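Local atomic coordinates of endoglucanase E-5 (Thermobifida fusca, PDB entry 2CKS), a protein that catalyses the internal hydrolysis of beta-1,4-glucosidic linkages in cellulose, lichenin and cereal beta-D-glucans, this chain being its catalytic domain. Residues H34-F39 with D80-L85; F118-A123 with I156-Q161. All coordinates share one frame; numbering follows the deposited sequence.

Interaction 1. Residues H34-F39 with D80-L85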
# COMPACT_ATOMS: atom_id res chain seq x y z
N HIS A 34 8.50 1.35 5.41
CA HIS A 34 8.24 2.57 6.14
C HIS A 34 8.74 3.68 5.22
O HIS A 34 9.13 3.43 4.08
CB HIS A 34 8.97 2.53 7.49
CG HIS A 34 8.39 3.44 8.53
ND1 HIS A 34 8.34 3.09 9.87
CD2 HIS A 34 7.87 4.69 8.45
CE1 HIS A 34 7.80 4.08 10.56
NE2 HIS A 34 7.50 5.06 9.72
N GLY A 35 8.74 4.92 5.68
CA GLY A 35 9.11 6.02 4.83
C GLY A 35 10.56 5.88 4.41
O GLY A 35 11.42 5.68 5.27
N ILE A 36 10.85 5.98 3.12
CA ILE A 36 12.22 5.80 2.64
C ILE A 36 13.18 6.93 3.08
O ILE A 36 14.39 6.76 3.04
CB ILE A 36 12.28 5.53 1.11
CG1 ILE A 36 11.89 6.77 0.30
CG2 ILE A 36 11.40 4.32 0.75
CD1 ILE A 36 12.22 6.65 -1.19
N GLN A 37 12.64 8.06 3.53
CA GLN A 37 13.47 9.14 4.08
C GLN A 37 14.05 8.81 5.46
O GLN A 37 14.99 9.47 5.91
CB GLN A 37 12.67 10.45 4.14
CG GLN A 37 11.79 10.64 5.36
CD GLN A 37 10.38 10.06 5.21
OE1 GLN A 37 10.15 9.15 4.41
NE2 GLN A 37 9.44 10.60 5.99
N TRP A 38 13.46 7.82 6.13
CA TRP A 38 13.91 7.41 7.46
C TRP A 38 14.50 6.00 7.48
O TRP A 38 15.40 5.72 8.28
CB TRP A 38 12.75 7.44 8.44
CG TRP A 38 12.16 8.78 8.69
CD1 TRP A 38 12.82 9.96 8.88
CD2 TRP A 38 10.77 9.07 8.82
NE1 TRP A 38 11.92 10.97 9.10
CE2 TRP A 38 10.65 10.45 9.09
CE3 TRP A 38 9.60 8.30 8.76
CZ2 TRP A 38 9.42 11.08 9.27
CZ3 TRP A 38 8.38 8.93 8.93
CH2 TRP A 38 8.30 10.30 9.18
N PHE A 39 13.99 5.10 6.64
CA PHE A 39 14.33 3.68 6.73
C PHE A 39 14.80 3.11 5.41
O PHE A 39 14.55 1.95 5.08
CB PHE A 39 13.16 2.88 7.31
CG PHE A 39 12.80 3.29 8.69
CD1 PHE A 39 13.52 2.82 9.78
CD2 PHE A 39 11.77 4.20 8.91
CE1 PHE A 39 13.20 3.25 11.06
CE2 PHE A 39 11.46 4.62 10.19
CZ PHE A 39 12.18 4.14 11.26
N ASP A 80 14.94 9.09 -8.11
CA ASP A 80 15.93 8.13 -8.58
C ASP A 80 15.95 6.89 -7.69
O ASP A 80 16.08 5.78 -8.18
CB ASP A 80 17.32 8.76 -8.66
CG ASP A 80 17.49 9.65 -9.87
OD1 ASP A 80 16.74 9.49 -10.86
OD2 ASP A 80 18.37 10.54 -9.92
N ARG A 81 15.78 7.07 -6.39
CA ARG A 81 15.73 5.92 -5.50
C ARG A 81 14.47 5.08 -5.74
O ARG A 81 14.51 3.85 -5.66
CB ARG A 81 15.83 6.37 -4.05
CG ARG A 81 15.73 5.26 -3.02
CD ARG A 81 16.73 4.12 -3.22
NE ARG A 81 16.80 3.32 -2.00
CZ ARG A 81 17.27 2.09 -1.92
NH1 ARG A 81 17.73 1.45 -2.98
NH2 ARG A 81 17.28 1.49 -0.74
N MET A 82 13.36 5.74 -6.03
CA MET A 82 12.12 5.03 -6.32
C MET A 82 12.27 4.20 -7.60
O MET A 82 11.86 3.05 -7.63
CB MET A 82 10.94 6.00 -6.41
CG MET A 82 10.53 6.58 -5.06
SD MET A 82 9.88 5.39 -3.87
CE MET A 82 8.20 5.21 -4.46
N HIS A 83 12.89 4.76 -8.64
CA HIS A 83 13.17 3.99 -9.85
C HIS A 83 13.99 2.75 -9.50
O HIS A 83 13.72 1.66 -9.98
CB HIS A 83 13.99 4.82 -10.84
CG HIS A 83 13.22 5.89 -11.55
ND1 HIS A 83 11.99 5.68 -12.14
CD2 HIS A 83 13.55 7.17 -11.82
CE1 HIS A 83 11.59 6.79 -12.73
NE2 HIS A 83 12.52 7.71 -12.54
N GLN A 84 15.03 2.94 -8.69
CA GLN A 84 15.89 1.84 -8.30
C GLN A 84 15.11 0.77 -7.54
O GLN A 84 15.28 -0.41 -7.82
CB GLN A 84 17.04 2.36 -7.44
CG GLN A 84 18.08 1.34 -7.10
CD GLN A 84 19.23 1.98 -6.38
OE1 GLN A 84 19.04 2.60 -5.33
NE2 GLN A 84 20.43 1.89 -6.96
N LEU A 85 14.24 1.19 -6.63
CA LEU A 85 13.48 0.23 -5.84
C LEU A 85 12.43 -0.50 -6.68
O LEU A 85 12.17 -1.66 -6.47
CB LEU A 85 12.84 0.90 -4.63
CG LEU A 85 13.80 1.33 -3.51
CD1 LEU A 85 13.10 2.31 -2.58
CD2 LEU A 85 14.32 0.12 -2.75

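Interaction 2. Residues F118-A123 with I156-Q161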
# COMPACT_ATOMS: atom_id res chain seq x y z
N PHE A 118 6.00 13.80 -10.50
CA PHE A 118 6.56 12.52 -10.09
C PHE A 118 5.92 11.38 -10.87
O PHE A 118 6.62 10.56 -11.45
CB PHE A 118 6.39 12.32 -8.58
CG PHE A 118 6.74 10.93 -8.10
CD1 PHE A 118 8.06 10.54 -7.94
CD2 PHE A 118 5.74 10.02 -7.78
CE1 PHE A 118 8.36 9.26 -7.49
CE2 PHE A 118 6.04 8.76 -7.33
CZ PHE A 118 7.33 8.38 -7.18
N PHE A 119 4.59 11.32 -10.89
CA PHE A 119 3.90 10.22 -11.55
C PHE A 119 4.09 10.23 -13.07
O PHE A 119 4.17 9.17 -13.67
CB PHE A 119 2.42 10.18 -11.16
CG PHE A 119 2.17 9.54 -9.81
CD1 PHE A 119 2.46 8.20 -9.61
CD2 PHE A 119 1.65 10.27 -8.75
CE1 PHE A 119 2.25 7.61 -8.38
CE2 PHE A 119 1.43 9.68 -7.52
CZ PHE A 119 1.73 8.35 -7.34
N ALA A 120 4.22 11.40 -13.67
CA ALA A 120 4.53 11.46 -15.10
C ALA A 120 5.87 10.77 -15.37
O ALA A 120 5.99 9.99 -16.30
CB ALA A 120 4.58 12.89 -15.59
N GLU A 121 6.87 11.05 -14.53
CA GLU A 121 8.18 10.44 -14.71
C GLU A 121 8.13 8.92 -14.48
O GLU A 121 8.68 8.14 -15.26
CB GLU A 121 9.23 11.07 -13.81
CG GLU A 121 10.56 10.36 -13.96
CD GLU A 121 11.76 11.11 -13.43
OE1 GLU A 121 12.84 10.45 -13.37
OE2 GLU A 121 11.65 12.30 -13.07
N ILE A 122 7.46 8.50 -13.41
CA ILE A 122 7.39 7.09 -13.07
C ILE A 122 6.63 6.33 -14.14
O ILE A 122 7.09 5.30 -14.62
CB ILE A 122 6.71 6.90 -11.70
CG1 ILE A 122 7.54 7.53 -10.57
CG2 ILE A 122 6.43 5.41 -11.43
CD1 ILE A 122 8.92 6.95 -10.35
N ALA A 123 5.47 6.84 -14.54
CA ALA A 123 4.65 6.15 -15.53
C ALA A 123 5.34 6.01 -16.88
O ALA A 123 5.22 4.98 -17.54
CB ALA A 123 3.30 6.84 -15.69
N ILE A 156 -5.07 11.01 -12.37
CA ILE A 156 -5.25 9.78 -13.16
C ILE A 156 -4.89 9.97 -14.64
O ILE A 156 -4.17 9.15 -15.18
CB ILE A 156 -6.67 9.16 -12.95
CG1 ILE A 156 -6.73 8.51 -11.57
CG2 ILE A 156 -7.00 8.11 -14.02
CD1 ILE A 156 -8.12 8.22 -11.09
N PRO A 157 -5.38 11.02 -15.30
CA PRO A 157 -5.04 11.23 -16.72
C PRO A 157 -3.55 11.43 -16.99
O PRO A 157 -3.10 11.08 -18.07
CB PRO A 157 -5.83 12.49 -17.10
CG PRO A 157 -6.83 12.66 -16.07
CD PRO A 157 -6.34 12.03 -14.82
N VAL A 158 -2.81 12.00 -16.04
CA VAL A 158 -1.37 12.16 -16.19
C VAL A 158 -0.71 10.79 -16.28
O VAL A 158 0.13 10.55 -17.13
CB VAL A 158 -0.77 12.98 -15.03
CG1 VAL A 158 0.75 13.00 -15.11
CG2 VAL A 158 -1.34 14.39 -15.02
N ILE A 159 -1.12 9.88 -15.41
CA ILE A 159 -0.61 8.50 -15.45
C ILE A 159 -1.08 7.75 -16.70
O ILE A 159 -0.27 7.12 -17.38
CB ILE A 159 -1.03 7.74 -14.17
CG1 ILE A 159 -0.31 8.34 -12.96
CG2 ILE A 159 -0.71 6.26 -14.28
CD1 ILE A 159 -0.88 7.93 -11.65
N ARG A 160 -2.37 7.84 -17.00
CA ARG A 160 -2.99 7.03 -18.04
C ARG A 160 -2.54 7.45 -19.43
O ARG A 160 -2.54 6.65 -20.37
CB ARG A 160 -4.52 7.08 -17.92
CG ARG A 160 -5.07 6.36 -16.68
CD ARG A 160 -5.13 4.87 -16.88
NE ARG A 160 -5.25 4.07 -15.66
CZ ARG A 160 -6.39 3.75 -15.07
NH1 ARG A 160 -7.56 4.22 -15.50
NH2 ARG A 160 -6.36 2.98 -14.00
N GLN A 161 -2.12 8.71 -19.56
CA GLN A 161 -1.57 9.21 -20.82
C GLN A 161 -0.29 8.45 -21.18
O GLN A 161 -0.00 8.24 -22.36
CB GLN A 161 -1.27 10.70 -20.68
CG GLN A 161 -0.57 11.33 -21.88
CD GLN A 161 -0.34 12.80 -21.70
OE1 GLN A 161 -1.18 13.49 -21.10
NE2 GLN A 161 0.78 13.30 -22.19

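Interaction 1. Residues H34-F39 with D80-L85
The guanidinium group of R81, whose CG touches I36, lies flat against an apolar neighbour one helical turn on: CD2 of L85 sits 3.6 Å above the centre of one of its faces. Its polar atoms are engaged as well. NE forms a salt bridge with OD2 of D40 and NH2 reaches the carbonyl of L43, while NH1 donates to OE1 of Q84 at 2.9 Å. That last bond is bent (140° at the hydrogen), and NH1 stands well above the plane of the Q84 amide carbonyl rather than on a lone pair. Across the contact, within residues 34-39, two more rings are covered on one face. CE2 of F39 lies 3.5 Å above one face of the H34 ring, toward the rim, and NE2 of Q37 lies 3.1 Å over the centre of the W38 ring.

Between these two sets a single aliphatic side chain does the joining. I36 carries CG1 between its backbone N and carbonyl carbon (chi1 69°), which sends CD1 at the helix while CG2 is left to form a second prong. CD1 approaches CG of R81 at 4.2 Å and, in one of the two modelled conformers of M82, SD at 3.8 Å; I36 crosses both chains at a slant. CG2 meets CD1 of L85 at 4.2 Å, a more certain contact than that with SD, which holds for the one conformer. No hydrogen bond spans the segments, so apolar fit alone links them directly, although I36 is also held by backbone hydrogen bonding to S63 of strand 59-65. M82 and L85 both rest on L62 of that strand. The arrangement belongs to a (beta/alpha)8 barrel of glycoside hydrolase family 5: the segment following strand 29-32 is plugged, through one isoleucine, into the helix that packs outside the next strand.

Interaction 2. Residues F118-A123 with I156-Q161
This is a buried helix-helix contact, mainly apolar and without a hydrogen bond across it, on the outer layer of the TIM barrel, where helices 112-126 and 145-162 flank each other with strand 132-135 between them in the chain. The two short segments run nearly parallel, their axes 8.6 Å apart and inclined by 20°, a close spacing that suits the two alanines in the interface. I159 carries much of the contact. With CG1 anti to the carbonyl carbon (chi1 -67°), its longer branch runs obliquely along the base of F119, CG1 meeting CB at 3.8 Å and CD1 meeting CG of the ring at 3.9 Å. Strand 132-135 also meets this pair: F119, A123 and I159 all touch Y134. Cutting I159 back to an alanine is likely to open a gap beside the base of F119 and leave that ring less firmly confined. Nearer the surface, V158 turns CG1 to within 3.9 Å of CB of A120. Where the backbones come nearest, at A123 and I159, the alanine methyl CB lies 4.0 Å from the carbonyl O of I159 and 4.3 Å from its CG2.

How the interactions relate
Interactions 1 and 2 illustrate how a barrel's outer layer is built from neighbour to neighbour. Their centres are 19 Å apart, yet helix 75-90 of the first packs directly on helix 112-126 of the second. In one of its two modelled conformers, H83 brings NE2 to 2.9 Å from OE1 of E121, a probable hydrogen bond, and packs CE1 on CD1 of I122 at 3.6 Å. In sequence the contacts follow one another. Both stand away from the probable catalytic pair, E139 and E231, which bind a zinc ion here, but the side chain of A123 is about 8 Å from a bound sodium ion and from another zinc ion.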